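Local structure of tryptophane-5-halogenase (Microbispora sp. ATCC PTA-5024, 5UAO) at residues Met78-His83 / Asp527-Glu532; Leu133-Asn138 / Gln487-Ala492; Gly161-Leu166 / Leu509-Ala514; Leu295-Ser300 / Asp307-Glu312; Arg433-Ala436 / Pro440-Gly443. The protein catalyses the flavin-dependent 5-chlorination of tryptophan in a lanthipeptide during biosynthesis of the antibiotic NAI-107. All coordinates share one frame; numbering follows the deposited sequence.

Contact 1. Residues Met78-His83 / Asp527-Glu532; sequences MVMFLH and DSWAGE
A type I beta turn running from S528 to G531 carries W529 and A530 at its two middle positions and presses them on V79 and M80 of helix 76-85. The turn is stiffened from within: S528 OG accepts from the A530 backbone N at 3.0 Å with an N-H...O angle of 162°, an ST turn. M80, long and unbranched, lies against both turn residues. Its CG lies 3.7 Å from A530 CB, and SD passes on over the A530 backbone, 3.7 Å from CA. The chain then bends at chi3 (-75°), which turns the CE methyl to W529, 4.1 Å from CZ3. V79 takes the far end of the indole, with CB 3.9 Å from CH2, meeting the ring obliquely. A530 suits its place by being small: its single methyl packs on its neighbour's indole, 3.6 Å above the plane, and also touches M80 CG. The polar end of W529 looks elsewhere, NE1 bonding to M167 O. A530 O takes a bond from H84 NE2, also on helix 76-85, while L522 of helix 517-524 touches both W529 and A530, and M78 and L82 pack on L43 of helix 39-51.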
# COMPACT_ATOMS: atom_id res chain seq x y z
N MET A 78 -6.91 8.98 16.59
CA MET A 78 -7.43 10.30 16.90
C MET A 78 -6.81 10.84 18.17
O MET A 78 -6.71 12.08 18.35
CB MET A 78 -8.95 10.27 17.03
CG MET A 78 -9.58 11.60 16.77
SD MET A 78 -9.32 12.20 15.09
CE MET A 78 -9.95 13.86 15.20
N VAL A 79 -6.47 9.96 19.09
CA VAL A 79 -5.76 10.41 20.30
C VAL A 79 -4.43 11.12 20.03
O VAL A 79 -4.17 12.22 20.60
CB VAL A 79 -5.52 9.24 21.26
CG1 VAL A 79 -4.76 9.69 22.50
CG2 VAL A 79 -6.88 8.62 21.66
N MET A 80 -3.62 10.54 19.15
CA MET A 80 -2.43 11.20 18.65
C MET A 80 -2.64 12.45 17.86
O MET A 80 -1.89 13.45 18.02
CB MET A 80 -1.56 10.22 17.88
CG MET A 80 -0.97 9.15 18.77
SD MET A 80 0.23 8.14 17.87
CE MET A 80 -0.91 7.18 16.90
N PHE A 81 -3.61 12.44 16.96
CA PHE A 81 -3.96 13.65 16.24
C PHE A 81 -4.31 14.82 17.15
O PHE A 81 -3.74 15.93 17.03
CB PHE A 81 -5.12 13.33 15.26
CG PHE A 81 -5.49 14.47 14.39
CD1 PHE A 81 -4.87 14.68 13.19
CD2 PHE A 81 -6.52 15.30 14.74
CE1 PHE A 81 -5.20 15.79 12.41
CE2 PHE A 81 -6.86 16.38 13.99
CZ PHE A 81 -6.22 16.62 12.80
N LEU A 82 -5.17 14.58 18.12
CA LEU A 82 -5.56 15.65 19.00
C LEU A 82 -4.35 16.19 19.75
O LEU A 82 -4.14 17.42 19.79
CB LEU A 82 -6.68 15.23 19.98
CG LEU A 82 -8.05 14.90 19.34
CD1 LEU A 82 -8.92 14.13 20.32
CD2 LEU A 82 -8.75 16.14 18.80
N HIS A 83 -3.60 15.31 20.39
CA HIS A 83 -2.62 15.77 21.29
C HIS A 83 -1.28 16.18 20.60
O HIS A 83 -0.64 17.16 21.03
CB HIS A 83 -2.40 14.82 22.44
CG HIS A 83 -3.65 14.55 23.26
ND1 HIS A 83 -4.41 15.56 23.82
CD2 HIS A 83 -4.28 13.39 23.54
CE1 HIS A 83 -5.47 15.01 24.42
NE2 HIS A 83 -5.39 13.70 24.30
N ASP A 527 8.31 3.91 24.76
CA ASP A 527 7.57 2.61 24.77
C ASP A 527 6.04 2.69 24.46
O ASP A 527 5.34 1.65 24.39
CB ASP A 527 7.69 1.96 26.17
CG ASP A 527 8.80 0.91 26.27
OD1 ASP A 527 9.77 0.94 25.46
OD2 ASP A 527 8.73 0.08 27.22
N SER A 528 5.52 3.89 24.34
CA SER A 528 4.06 4.06 24.25
C SER A 528 3.58 4.00 22.82
O SER A 528 4.23 4.50 21.90
CB SER A 528 3.63 5.37 24.89
OG SER A 528 2.31 5.73 24.54
N TRP A 529 2.43 3.39 22.61
CA TRP A 529 1.84 3.37 21.28
C TRP A 529 1.53 4.80 20.78
O TRP A 529 1.44 5.00 19.60
CB TRP A 529 0.60 2.50 21.24
CG TRP A 529 -0.58 3.10 21.96
CD1 TRP A 529 -0.91 2.89 23.23
CD2 TRP A 529 -1.56 4.02 21.43
NE1 TRP A 529 -2.06 3.57 23.56
CE2 TRP A 529 -2.46 4.31 22.49
CE3 TRP A 529 -1.78 4.59 20.18
CZ2 TRP A 529 -3.54 5.22 22.35
CZ3 TRP A 529 -2.93 5.48 20.01
CH2 TRP A 529 -3.80 5.75 21.08
N ALA A 530 1.42 5.77 21.68
CA ALA A 530 1.02 7.14 21.31
C ALA A 530 2.14 8.14 21.66
O ALA A 530 1.89 9.36 21.75
CB ALA A 530 -0.27 7.53 22.05
N GLY A 531 3.35 7.61 21.89
CA GLY A 531 4.47 8.44 22.22
C GLY A 531 5.05 9.26 21.07
O GLY A 531 4.78 9.05 19.89
N GLU A 532 5.85 10.23 21.49
CA GLU A 532 6.53 11.20 20.63
C GLU A 532 7.16 10.54 19.42
O GLU A 532 6.98 10.97 18.31
CB GLU A 532 7.62 11.87 21.47
CG GLU A 532 7.78 13.35 21.20
CD GLU A 532 9.07 13.89 21.76
OE1 GLU A 532 9.48 13.45 22.87
OE2 GLU A 532 9.68 14.74 21.07

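Contact 2. Residues Leu133-Asn138 / Gln487-Ala492; sequences LRETGN and QWRARA
E135, in the last turn of helix 129-136, faces helix 485-501 with its CA 8.2 Å from that of R489, too far for the backbones to touch, so side chains bridge the space. The methylene CG of the glutamate lies 3.6 Å from W488 CZ3, meeting the indole obliquely, and its carboxylate forms a salt bridge with R489. A bend at chi2 (-74°) folds the acid round so that OE1 receives NH1 at 3.1 Å. That bond is nearly straight at 168° and lies in the guanidinium plane, on the syn side of OE1 but somewhat out of the carboxylate plane, the two flat groups being turned 70° apart. OE2 comes almost as near, 3.2 Å from NH1. The arginine's positive charge probably offsets the poor match of an acid with a helix C-terminus. An alanine here would remove both CG and the carboxylate, and is likely to leave R489 without this partner and the indole less covered at CZ3. W488 NE1 is spoken for by G128 O. Just beyond E135, T136 OG1 accepts from N138 N in an ST turn and G137 takes positive phi, ending a helix that an inter-helical salt bridge over a buried tryptophan ties to helix 485-501.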
# COMPACT_ATOMS: atom_id res chain seq x y z
N LEU A 133 -10.59 -19.22 19.19
CA LEU A 133 -11.68 -20.00 18.52
C LEU A 133 -11.68 -21.51 18.88
O LEU A 133 -12.73 -22.14 19.15
CB LEU A 133 -11.63 -19.84 17.01
CG LEU A 133 -12.14 -18.43 16.57
CD1 LEU A 133 -11.44 -18.10 15.24
CD2 LEU A 133 -13.67 -18.34 16.54
N ARG A 134 -10.50 -22.09 18.91
CA ARG A 134 -10.41 -23.55 19.21
C ARG A 134 -10.79 -23.84 20.67
O ARG A 134 -11.45 -24.80 20.97
CB ARG A 134 -9.00 -24.02 18.96
CG ARG A 134 -8.60 -24.09 17.52
CD ARG A 134 -7.12 -24.38 17.41
NE ARG A 134 -6.78 -25.73 17.85
CZ ARG A 134 -6.82 -26.84 17.10
NH1 ARG A 134 -7.22 -26.80 15.84
NH2 ARG A 134 -6.45 -28.01 17.64
N GLU A 135 -10.34 -23.02 21.59
CA GLU A 135 -10.52 -23.23 23.03
C GLU A 135 -11.83 -22.70 23.53
O GLU A 135 -12.33 -23.24 24.51
CB GLU A 135 -9.40 -22.61 23.84
CG GLU A 135 -7.99 -23.03 23.43
CD GLU A 135 -7.63 -24.47 23.85
OE1 GLU A 135 -8.10 -24.92 24.90
OE2 GLU A 135 -6.87 -25.13 23.12
N THR A 136 -12.40 -21.64 22.90
CA THR A 136 -13.62 -21.03 23.43
C THR A 136 -14.80 -20.99 22.52
O THR A 136 -15.92 -20.74 22.97
CB THR A 136 -13.39 -19.63 23.99
OG1 THR A 136 -13.41 -18.62 22.94
CG2 THR A 136 -12.14 -19.62 24.74
N GLY A 137 -14.63 -21.28 21.25
CA GLY A 137 -15.75 -21.23 20.38
C GLY A 137 -16.05 -19.81 19.85
O GLY A 137 -16.94 -19.64 19.03
N ASN A 138 -15.27 -18.83 20.25
CA ASN A 138 -15.49 -17.42 19.80
C ASN A 138 -14.15 -16.62 19.86
O ASN A 138 -13.08 -17.17 20.19
CB ASN A 138 -16.58 -16.87 20.73
CG ASN A 138 -17.26 -15.63 20.22
OD1 ASN A 138 -16.88 -15.03 19.23
ND2 ASN A 138 -18.33 -15.26 20.88
N GLN A 487 0.60 -23.64 25.11
CA GLN A 487 1.20 -22.32 25.07
C GLN A 487 0.15 -21.20 24.93
O GLN A 487 0.25 -20.17 25.62
CB GLN A 487 2.28 -22.28 23.96
CG GLN A 487 3.45 -23.20 24.37
CD GLN A 487 3.78 -23.11 25.89
OE1 GLN A 487 4.23 -22.06 26.38
NE2 GLN A 487 3.51 -24.20 26.64
N TRP A 488 -0.83 -21.39 24.04
CA TRP A 488 -1.91 -20.39 23.91
C TRP A 488 -2.61 -20.26 25.26
O TRP A 488 -2.76 -19.15 25.77
CB TRP A 488 -2.94 -20.80 22.86
CG TRP A 488 -3.99 -19.75 22.70
CD1 TRP A 488 -3.97 -18.71 21.81
CD2 TRP A 488 -5.20 -19.63 23.44
NE1 TRP A 488 -5.08 -17.91 21.98
CE2 TRP A 488 -5.86 -18.45 22.96
CE3 TRP A 488 -5.79 -20.34 24.48
CZ2 TRP A 488 -7.09 -18.01 23.49
CZ3 TRP A 488 -7.04 -19.90 24.98
CH2 TRP A 488 -7.66 -18.72 24.48
N ARG A 489 -2.99 -21.40 25.83
CA ARG A 489 -3.66 -21.44 27.11
C ARG A 489 -2.89 -20.71 28.22
O ARG A 489 -3.52 -19.93 29.01
CB ARG A 489 -3.98 -22.88 27.53
CG ARG A 489 -5.16 -23.46 26.80
CD ARG A 489 -5.73 -24.71 27.44
NE ARG A 489 -4.80 -25.85 27.37
CZ ARG A 489 -4.84 -26.86 26.50
NH1 ARG A 489 -5.77 -26.94 25.54
NH2 ARG A 489 -3.93 -27.83 26.63
N ALA A 490 -1.57 -20.88 28.26
CA ALA A 490 -0.78 -20.17 29.28
C ALA A 490 -0.87 -18.68 29.11
O ALA A 490 -0.99 -17.95 30.07
CB ALA A 490 0.69 -20.60 29.24
N ARG A 491 -0.72 -18.23 27.88
CA ARG A 491 -0.72 -16.82 27.58
C ARG A 491 -2.11 -16.23 27.86
O ARG A 491 -2.22 -15.05 28.23
CB ARG A 491 -0.36 -16.66 26.11
CG ARG A 491 0.07 -15.29 25.65
CD ARG A 491 1.00 -15.47 24.47
NE ARG A 491 0.26 -16.20 23.47
CZ ARG A 491 0.71 -17.16 22.68
NH1 ARG A 491 1.97 -17.57 22.71
NH2 ARG A 491 -0.15 -17.71 21.84
N ALA A 492 -3.17 -17.02 27.59
CA ALA A 492 -4.56 -16.61 27.84
C ALA A 492 -4.79 -16.42 29.31
O ALA A 492 -5.43 -15.45 29.73
CB ALA A 492 -5.59 -17.59 27.27

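Contact 3. Residues Gly161-Leu166 / Leu509-Ala514; sequences GGHVSL and LDAYAA
The methyl of A511 sits squarely over the imidazole of H163, with CB 3.8 Å from the ring centroid and 12° off its normal, a CH-pi contact. An alanine fits because a methyl can settle on the flat face while helix 505-514 stays close to the strand; the CA atoms of H163 and A511 are 7.5 Å apart. Two residues along, on the same side of strand 162-165, S165 OG comes in at the edge of the phenol ring, near its plane, 2.6 Å from Y512 OH. A511 and Y512 are neighbours on the helix, and the tyrosine supplies the length needed to cover the wider distance to the serine.

A torsion and second-shell contacts place the serine and tyrosine. S165 holds OG anti to its own nitrogen (chi1 164°), and the oxygen also bonds to the backbone N of M167, two residues on, in the pattern of an ST turn; its place is thus fixed by more than the tyrosine. The Y512 ring is wedged edge-to-face against W101. L518 of helix 517-524 touches both S165 and Y512, and N519 of that helix touches Y512. On the other strand of the pair, R158 packs against H163 and V156 against S165. What results is a two-stranded beta hairpin, 156-159 with 162-165, laid by one of its faces on a helix near the C-terminus.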
# COMPACT_ATOMS: atom_id res chain seq x y z
N GLY A 161 1.38 2.55 46.55
CA GLY A 161 1.51 3.99 46.59
C GLY A 161 1.38 4.62 45.22
O GLY A 161 2.22 5.45 44.83
N GLY A 162 0.35 4.23 44.49
CA GLY A 162 0.07 4.83 43.19
C GLY A 162 -0.85 4.04 42.28
O GLY A 162 -1.69 3.24 42.73
N HIS A 163 -0.69 4.32 40.99
CA HIS A 163 -1.43 3.65 39.93
C HIS A 163 -0.44 3.25 38.90
O HIS A 163 0.53 3.94 38.65
CB HIS A 163 -2.44 4.59 39.30
CG HIS A 163 -3.67 4.73 40.12
ND1 HIS A 163 -3.89 5.81 40.94
CD2 HIS A 163 -4.73 3.90 40.29
CE1 HIS A 163 -5.04 5.65 41.58
NE2 HIS A 163 -5.57 4.50 41.19
N VAL A 164 -0.66 2.08 38.34
CA VAL A 164 0.13 1.59 37.27
C VAL A 164 -0.87 1.48 36.11
O VAL A 164 -1.93 0.82 36.24
CB VAL A 164 0.70 0.24 37.69
CG1 VAL A 164 1.36 -0.49 36.52
CG2 VAL A 164 1.68 0.42 38.87
N SER A 165 -0.59 2.16 35.01
CA SER A 165 -1.46 2.07 33.85
C SER A 165 -0.74 1.37 32.71
O SER A 165 0.37 1.74 32.33
CB SER A 165 -1.99 3.45 33.42
OG SER A 165 -2.53 3.37 32.10
N LEU A 166 -1.39 0.38 32.12
CA LEU A 166 -0.92 -0.17 30.87
C LEU A 166 -1.55 0.41 29.61
O LEU A 166 -1.40 -0.13 28.52
CB LEU A 166 -1.12 -1.67 30.90
CG LEU A 166 -0.57 -2.41 32.14
CD1 LEU A 166 -0.77 -3.90 31.94
CD2 LEU A 166 0.92 -2.13 32.35
N LEU A 509 -10.57 6.88 35.41
CA LEU A 509 -10.68 8.24 34.87
C LEU A 509 -10.37 9.27 35.99
O LEU A 509 -9.73 10.28 35.73
CB LEU A 509 -12.09 8.54 34.32
CG LEU A 509 -12.47 7.82 33.05
CD1 LEU A 509 -13.90 8.16 32.71
CD2 LEU A 509 -11.53 8.29 31.94
N ASP A 510 -10.82 8.99 37.20
CA ASP A 510 -10.49 9.80 38.37
C ASP A 510 -8.99 9.85 38.69
O ASP A 510 -8.51 10.92 39.03
CB ASP A 510 -11.26 9.34 39.60
CG ASP A 510 -12.77 9.61 39.48
OD1 ASP A 510 -13.22 10.44 38.64
OD2 ASP A 510 -13.49 8.93 40.23
N ALA A 511 -8.29 8.74 38.49
CA ALA A 511 -6.81 8.70 38.57
C ALA A 511 -6.17 9.56 37.53
O ALA A 511 -5.28 10.33 37.85
CB ALA A 511 -6.32 7.28 38.46
N TYR A 512 -6.59 9.48 36.26
CA TYR A 512 -6.03 10.34 35.25
C TYR A 512 -6.27 11.85 35.46
O TYR A 512 -5.39 12.67 35.11
CB TYR A 512 -6.41 9.92 33.80
CG TYR A 512 -5.57 8.81 33.18
CD1 TYR A 512 -5.57 7.55 33.72
CD2 TYR A 512 -4.83 9.03 32.03
CE1 TYR A 512 -4.86 6.52 33.15
CE2 TYR A 512 -4.10 8.04 31.44
CZ TYR A 512 -4.13 6.76 32.01
OH TYR A 512 -3.39 5.74 31.51
N ALA A 513 -7.42 12.22 36.04
CA ALA A 513 -7.73 13.62 36.34
C ALA A 513 -6.89 14.12 37.48
O ALA A 513 -6.53 15.28 37.51
CB ALA A 513 -9.21 13.81 36.68
N ALA A 514 -6.64 13.24 38.44
CA ALA A 514 -5.84 13.54 39.62
C ALA A 514 -4.30 13.62 39.34
O ALA A 514 -3.58 14.33 40.04
CB ALA A 514 -6.10 12.47 40.67

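Contact 4. Residues Leu295-Ser300 / Asp307-Glu312; sequences LGYVFS and DDAAAE
Y297 OH is gripped by two groups: it donates to E312 OE1 at 2.7 Å and is itself bonded by the backbone N of A281. The carboxylate is met from above, 44° out of its plane, rather than along it. Its other oxygen, OE2, takes the backbone N of N280, so strand 293-299 and helix 306-316 together clasp the turn joining strands 274-279 and 282-288, and both oxygens of this buried acid have donors. Reach suits both residues: the tyrosine extends with CG anti to its nitrogen, and the glutamate stretches out to meet it. A phenylalanine in place of Y297 would probably leave E312 OE1 without this donor and the A281 amide without its acceptor. The fold here is a sheet strand followed by a helix that returns across it, the short segments running at 133° with axes 9.4 Å apart. A309 lets them come together: its CB is 3.8 Å from Y297 CE2, and its carbonyl O lies at the ring's edge, 3.3 Å from CD2. The same methyl makes a CH-pi contact over one face of F299, 3.9 Å from the centroid and 11° off the normal. Sheet residues A258 and V260 also touch F299, whose side chain is about 9 Å from the bound FAD.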
# COMPACT_ATOMS: atom_id res chain seq x y z
N LEU A 295 -27.27 7.16 22.85
CA LEU A 295 -27.70 6.11 21.96
C LEU A 295 -28.16 6.68 20.61
O LEU A 295 -28.64 7.81 20.51
CB LEU A 295 -28.85 5.33 22.62
CG LEU A 295 -28.43 4.20 23.53
CD1 LEU A 295 -27.81 4.68 24.81
CD2 LEU A 295 -29.66 3.41 23.90
N GLY A 296 -28.08 5.83 19.57
CA GLY A 296 -28.66 6.16 18.28
C GLY A 296 -29.03 4.94 17.47
O GLY A 296 -28.20 4.08 17.19
N TYR A 297 -30.30 4.88 17.11
CA TYR A 297 -30.81 3.83 16.22
C TYR A 297 -30.73 4.32 14.79
O TYR A 297 -31.47 5.20 14.34
CB TYR A 297 -32.25 3.51 16.61
CG TYR A 297 -32.94 2.47 15.84
CD1 TYR A 297 -32.28 1.67 14.89
CD2 TYR A 297 -34.28 2.16 16.13
CE1 TYR A 297 -32.96 0.68 14.21
CE2 TYR A 297 -34.93 1.15 15.47
CZ TYR A 297 -34.26 0.39 14.56
OH TYR A 297 -34.94 -0.62 13.89
N VAL A 298 -29.74 3.77 14.12
CA VAL A 298 -29.49 3.96 12.72
C VAL A 298 -30.37 2.97 11.95
O VAL A 298 -30.28 1.75 12.13
CB VAL A 298 -27.97 3.68 12.41
CG1 VAL A 298 -27.69 3.61 10.91
CG2 VAL A 298 -27.08 4.77 13.02
N PHE A 299 -31.18 3.47 11.07
CA PHE A 299 -32.19 2.61 10.38
C PHE A 299 -32.33 3.00 8.91
O PHE A 299 -31.96 4.12 8.53
CB PHE A 299 -33.58 2.69 11.09
CG PHE A 299 -34.20 4.04 11.17
CD1 PHE A 299 -33.84 4.94 12.17
CD2 PHE A 299 -35.22 4.41 10.33
CE1 PHE A 299 -34.46 6.18 12.26
CE2 PHE A 299 -35.81 5.67 10.38
CZ PHE A 299 -35.45 6.56 11.36
N SER A 300 -32.94 2.09 8.11
CA SER A 300 -33.46 2.41 6.77
C SER A 300 -34.86 2.95 6.84
O SER A 300 -35.81 2.23 7.24
CB SER A 300 -33.55 1.15 5.92
OG SER A 300 -34.30 1.52 4.75
N ASP A 307 -41.08 7.30 13.83
CA ASP A 307 -41.81 7.08 15.09
C ASP A 307 -41.83 5.61 15.52
O ASP A 307 -41.72 5.32 16.73
CB ASP A 307 -43.26 7.61 15.05
CG ASP A 307 -43.34 9.08 14.80
OD1 ASP A 307 -42.62 9.84 15.47
OD2 ASP A 307 -44.16 9.50 13.94
N ASP A 308 -41.98 4.70 14.57
CA ASP A 308 -41.88 3.27 14.89
C ASP A 308 -40.45 2.91 15.30
O ASP A 308 -40.26 2.10 16.19
CB ASP A 308 -42.36 2.43 13.74
CG ASP A 308 -43.89 2.57 13.49
OD1 ASP A 308 -44.62 3.07 14.40
OD2 ASP A 308 -44.36 2.12 12.42
N ALA A 309 -39.45 3.56 14.71
CA ALA A 309 -38.04 3.33 15.14
C ALA A 309 -37.80 3.79 16.55
O ALA A 309 -37.24 3.06 17.35
CB ALA A 309 -37.08 4.06 14.23
N ALA A 310 -38.28 4.99 16.86
CA ALA A 310 -38.22 5.49 18.22
C ALA A 310 -38.97 4.57 19.20
O ALA A 310 -38.43 4.29 20.29
CB ALA A 310 -38.69 6.91 18.30
N ALA A 311 -40.08 3.96 18.78
CA ALA A 311 -40.83 3.03 19.64
C ALA A 311 -40.07 1.73 19.90
O ALA A 311 -40.10 1.19 21.02
CB ALA A 311 -42.23 2.71 19.07
N GLU A 312 -39.41 1.21 18.84
CA GLU A 312 -38.57 0.03 18.96
C GLU A 312 -37.39 0.31 19.92
O GLU A 312 -37.03 -0.49 20.76
CB GLU A 312 -38.07 -0.41 17.62
CG GLU A 312 -37.42 -1.76 17.65
CD GLU A 312 -36.59 -2.04 16.43
OE1 GLU A 312 -36.98 -1.56 15.33
OE2 GLU A 312 -35.62 -2.85 16.53

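Contact 5. Residues Arg433-Ala436 / Pro440-Gly443; sequences RLFA and PLTG
The F435 ring meets L441 at its edge: CG of the leucine lies near the ring plane, 4.3 Å from CD1. D466 and L469 of helix 461-471 also touch this phenyl, as do V474 and A476 from a loop. The leucine itself works mainly through CD2. That methyl lies 3.7 Å from F435 N and 3.9 Å from F435 CA, so it rests against the helix backbone beside the phenylalanine, and it also touches L434, 3.9 Å from CB. The backbones approach closely, with the CA atoms of F435 and L441 5.8 Å apart, which lets a side chain as short as leucine reach the helix. With CG placed beside its own nitrogen (chi1 -69°), the leucine sends its branch across to helix 429-437. A branched, flexible residue fits here, since one methyl can reach into the angle between two successive helix residues while CG covers the ring edge.

The chain doubles back within a few residues. A cis peptide bond precedes P440, and a short 3-10 turn follows, closed by G443 N bonding to P440 O at 2.8 Å. D466 secures this turn from outside, taking L441 N on OD1 and T442 OG1 on OD2. The helix has a further task: R433 forms a salt bridge with D384 of the second subunit, and L434 packs on P382 of that subunit. Between 433-436 and 440-443, then, the contact is made by apolar, non-directional packing that fits by shape, while polar bonds lie round about, among them those to D466 and to D384 of the second subunit.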
# COMPACT_ATOMS: atom_id res chain seq x y z
N ARG A 433 -13.05 -14.62 -0.70
CA ARG A 433 -12.70 -15.93 -1.30
C ARG A 433 -11.41 -16.43 -0.76
O ARG A 433 -11.26 -17.67 -0.55
CB ARG A 433 -12.64 -15.88 -2.82
CG ARG A 433 -13.97 -15.57 -3.46
CD ARG A 433 -14.14 -16.14 -4.86
NE ARG A 433 -15.16 -15.44 -5.64
CZ ARG A 433 -14.99 -14.26 -6.28
NH1 ARG A 433 -13.82 -13.59 -6.25
NH2 ARG A 433 -16.01 -13.73 -6.95
N LEU A 434 -10.47 -15.52 -0.47
CA LEU A 434 -9.23 -15.89 0.20
C LEU A 434 -9.48 -16.40 1.63
O LEU A 434 -8.98 -17.48 2.06
CB LEU A 434 -8.30 -14.71 0.26
CG LEU A 434 -7.58 -14.19 -1.00
CD1 LEU A 434 -6.56 -13.09 -0.64
CD2 LEU A 434 -6.88 -15.29 -1.78
N PHE A 435 -10.24 -15.59 2.37
CA PHE A 435 -10.67 -15.94 3.74
C PHE A 435 -11.25 -17.35 3.86
O PHE A 435 -10.85 -18.12 4.73
CB PHE A 435 -11.74 -14.96 4.20
CG PHE A 435 -12.29 -15.27 5.57
CD1 PHE A 435 -11.66 -14.79 6.70
CD2 PHE A 435 -13.46 -15.97 5.72
CE1 PHE A 435 -12.19 -14.99 7.94
CE2 PHE A 435 -13.97 -16.19 6.97
CZ PHE A 435 -13.31 -15.71 8.08
N ALA A 436 -12.21 -17.65 3.01
CA ALA A 436 -12.91 -18.93 3.03
C ALA A 436 -11.97 -20.13 2.93
O ALA A 436 -12.19 -21.18 3.59
CB ALA A 436 -13.92 -18.98 1.90
N PRO A 440 -7.96 -17.43 9.99
CA PRO A 440 -8.03 -16.02 9.69
C PRO A 440 -6.93 -15.63 8.69
O PRO A 440 -5.85 -16.25 8.67
CB PRO A 440 -7.69 -15.37 11.02
CG PRO A 440 -6.79 -16.34 11.70
CD PRO A 440 -7.19 -17.69 11.22
N LEU A 441 -7.19 -14.58 7.94
CA LEU A 441 -6.22 -14.10 6.99
C LEU A 441 -4.99 -13.66 7.67
O LEU A 441 -3.88 -13.77 7.12
CB LEU A 441 -6.81 -12.91 6.20
CG LEU A 441 -7.95 -13.24 5.23
CD1 LEU A 441 -8.72 -11.96 4.88
CD2 LEU A 441 -7.38 -13.93 4.01
N THR A 442 -5.13 -13.12 8.87
CA THR A 442 -3.95 -12.74 9.67
C THR A 442 -3.08 -13.96 10.08
O THR A 442 -1.96 -13.75 10.49
CB THR A 442 -4.32 -11.98 10.96
OG1 THR A 442 -5.40 -12.64 11.68
CG2 THR A 442 -4.73 -10.56 10.59
N GLY A 443 -3.58 -15.20 9.92
CA GLY A 443 -2.79 -16.41 10.16
C GLY A 443 -2.13 -16.97 8.91
O GLY A 443 -1.35 -17.92 8.99

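How the contacts relate
Contact 1 closes the longest loop of the five, and the other four are nested inside it. Contacts 2 and 3 interlock, their segments alternating along the sequence, since the consecutive helices 485-501 and 505-514 pack back on earlier elements; their centres are 31 Å apart. Contact 3 comes within about 6 Å of contact 1 at nearest atoms, and helix 517-524 touches both. Contacts 2 and 5 likewise approach to about 6 Å, with P440 of contact 5 resting on helix 129-136, which carries one side of contact 2. Contact 4 stands apart, its centre 36 Å from that of contact 1, yet both bring a side chain near the flavin: F299 is about 9 Å and V79 about 12 Å from FAD.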